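Local coordinates for probable aspartate aminotransferase 2 (Methanococcus jannaschii, PDB 2Z61), which catalyses the pyridoxal-phosphate-dependent transamination between a furancarboxaldehyde phosphate and alanine, giving pyruvate and the aminomethylfuran phosphate precursor of the furan moiety of methanofuran, at the interface of chains A and B. Sequence-based numbering; all coordinates share one arbitrary frame. Chains: chain A/B, Probable aspartate aminotransferase 2.

The interface of chains A and B. Residues chain A 107-111, 156; chain B 1, 3-5.
B:Ser3 and A:Asp111 meet where the N-terminal segment of one subunit lies across the end of helix 98-109 of the other, part of the homodimer interface of this class-I (fold-type I) aminotransferase. The two sides meet in a way that resembles helix capping: B:Ser3 fits against the carbonyls of A:Ser107 and A:Ser108, in the last turn of helix 98-109, and A:Asp111 OD1 accepts from the first amide of helix 4-8 in chain B. The hydroxyl OG of B:Ser3 donates to the carbonyl O of A:Ser107 at 2.7 Å, approaching in the carbonyl plane. Its chi1 of 66° places OG between its own backbone N and carbonyl carbon, turned towards that acceptor. The backbone N of B:Ser3 takes the next carbonyl, reaching A:Ser108 O at 2.9 Å from above the carbonyl plane. Serine suits this place because a short hydroxyl can bond at the helix end while its CB packs 3.9 Å from A:Ile109 CA.

A:Asp111 turns CG beside its own backbone N (chi1 -65°), and OD1 of the carboxylate receives the backbone N of B:Lys4 at 2.5 Å, nearly along its C-O axis and nearly straight at hydrogen (169°). OD1 also holds water 2, which in turn contacts B:Arg5 N, so OD1 takes the first amide directly and reaches the second through water; its negative charge would be favoured by the helix dipole. OD2 faces A:Lys156 NZ in a loose salt bridge of 3.5 Å. That ammonium group also donates to A:Ile109 O and is likely to help fix the rotation of the carboxylate. Aspartate suits because its short side chain offers one oxygen to each partner. An alanine in place of A:Asp111 would probably leave the B:Lys4 amide uncapped and the A:Lys156 ammonium without its anionic mate.

The aliphatic CG of B:Lys4 lies 4.0 Å from the A:Asp111 CG, while its extended chain carries NZ away. B:Arg5, long enough to reach, presents NH1, at the edge of its guanidinium, to water 1, which links it to the carbonyls of A:Ser107 and A:Ile110.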
loop_
_atom_site.group_PDB
_atom_site.type_symbol
_atom_site.label_atom_id
_atom_site.label_comp_id
_atom_site.label_asym_id
_atom_site.label_seq_id
_atom_site.Cartn_x
_atom_site.Cartn_y
_atom_site.Cartn_z
ATOM N N SER A 107 13.844 1.029 -1.612
ATOM C CA SER A 107 14.162 0.842 -0.192
ATOM C C SER A 107 15.181 -0.250 0.088
ATOM O O SER A 107 16.038 -0.102 0.960
ATOM C CB SER A 107 12.896 0.513 0.612
ATOM O OG SER A 107 11.950 1.567 0.565
ATOM N N SER A 108 15.086 -1.349 -0.652
ATOM C CA SER A 108 15.966 -2.485 -0.439
ATOM C C SER A 108 17.418 -2.330 -0.876
ATOM O O SER A 108 18.257 -3.135 -0.481
ATOM C CB SER A 108 15.374 -3.725 -1.116
ATOM O OG SER A 108 15.323 -3.563 -2.525
ATOM N N ILE A 109 17.728 -1.303 -1.666
ATOM C CA ILE A 109 19.099 -1.136 -2.143
ATOM C C ILE A 109 19.706 0.261 -2.004
ATOM O O ILE A 109 20.883 0.450 -2.297
ATOM C CB ILE A 109 19.210 -1.554 -3.641
ATOM C CG1 ILE A 109 18.574 -0.484 -4.539
ATOM C CG2 ILE A 109 18.504 -2.883 -3.871
ATOM C CD1 ILE A 109 18.488 -0.884 -6.009
ATOM N N ILE A 110 18.924 1.237 -1.557
ATOM C CA ILE A 110 19.441 2.598 -1.432
ATOM C C ILE A 110 19.765 3.092 -0.021
ATOM O O ILE A 110 18.899 3.119 0.853
ATOM C CB ILE A 110 18.471 3.601 -2.088
ATOM C CG1 ILE A 110 18.507 3.415 -3.605
ATOM C CG2 ILE A 110 18.845 5.027 -1.708
ATOM C CD1 ILE A 110 17.584 4.330 -4.362
ATOM N N ASP A 111 21.023 3.487 0.185
ATOM C CA ASP A 111 21.486 4.014 1.471
ATOM C C ASP A 111 21.534 5.533 1.385
ATOM O O ASP A 111 21.461 6.100 0.296
ATOM C CB ASP A 111 22.888 3.504 1.809
ATOM C CG ASP A 111 22.936 2.006 2.017
ATOM O OD1 ASP A 111 22.123 1.490 2.811
ATOM O OD2 ASP A 111 23.794 1.343 1.395
ATOM N N LYS A 156 24.297 4.665 -7.419
ATOM C CA LYS A 156 23.852 3.339 -6.998
ATOM C C LYS A 156 22.930 2.653 -8.004
ATOM O O LYS A 156 23.007 1.437 -8.206
ATOM C CB LYS A 156 23.129 3.441 -5.648
ATOM C CG LYS A 156 22.967 2.126 -4.918
ATOM C CD LYS A 156 24.321 1.583 -4.491
ATOM C CE LYS A 156 24.191 0.568 -3.377
ATOM N NZ LYS A 156 23.647 1.198 -2.143
ATOM N N MET B 1 25.510 -5.390 -0.513
ATOM C CA MET B 1 24.645 -4.967 -1.649
ATOM C C MET B 1 23.309 -4.389 -1.181
ATOM O O MET B 1 22.871 -3.346 -1.671
ATOM C CB MET B 1 24.418 -6.150 -2.603
ATOM C CG MET B 1 24.323 -7.508 -1.921
ATOM S SD MET B 1 24.126 -8.877 -3.099
ATOM C CE MET B 1 25.745 -8.904 -3.895
ATOM N N SER B 3 20.574 -2.469 1.180
ATOM C CA SER B 3 20.680 -1.210 1.911
ATOM C C SER B 3 20.811 -1.444 3.413
ATOM O O SER B 3 20.480 -2.515 3.918
ATOM C CB SER B 3 19.446 -0.354 1.661
ATOM O OG SER B 3 18.305 -0.974 2.221
ATOM N N LYS B 4 21.294 -0.427 4.119
ATOM C CA LYS B 4 21.458 -0.498 5.564
ATOM C C LYS B 4 20.115 -0.683 6.264
ATOM O O LYS B 4 20.012 -1.448 7.220
ATOM C CB LYS B 4 22.121 0.779 6.094
ATOM C CG LYS B 4 23.613 0.893 5.822
ATOM C CD LYS B 4 24.198 2.079 6.589
ATOM C CE LYS B 4 25.708 2.185 6.422
ATOM N NZ LYS B 4 26.263 3.357 7.168
ATOM N N ARG B 5 19.088 0.021 5.792
ATOM C CA ARG B 5 17.761 -0.083 6.396
ATOM C C ARG B 5 17.247 -1.513 6.446
ATOM O O ARG B 5 16.802 -1.982 7.489
ATOM C CB ARG B 5 16.742 0.768 5.636
ATOM C CG ARG B 5 16.950 2.260 5.747
ATOM C CD ARG B 5 15.709 3.009 5.297
ATOM N NE ARG B 5 15.874 4.448 5.457
ATOM C CZ ARG B 5 16.550 5.225 4.618
ATOM N NH1 ARG B 5 17.122 4.704 3.542
ATOM N NH2 ARG B 5 16.667 6.523 4.868
HETATM O O HOH W 1 16.958 2.581 2.194
HETATM O O HOH W 2 20.293 2.360 4.279
#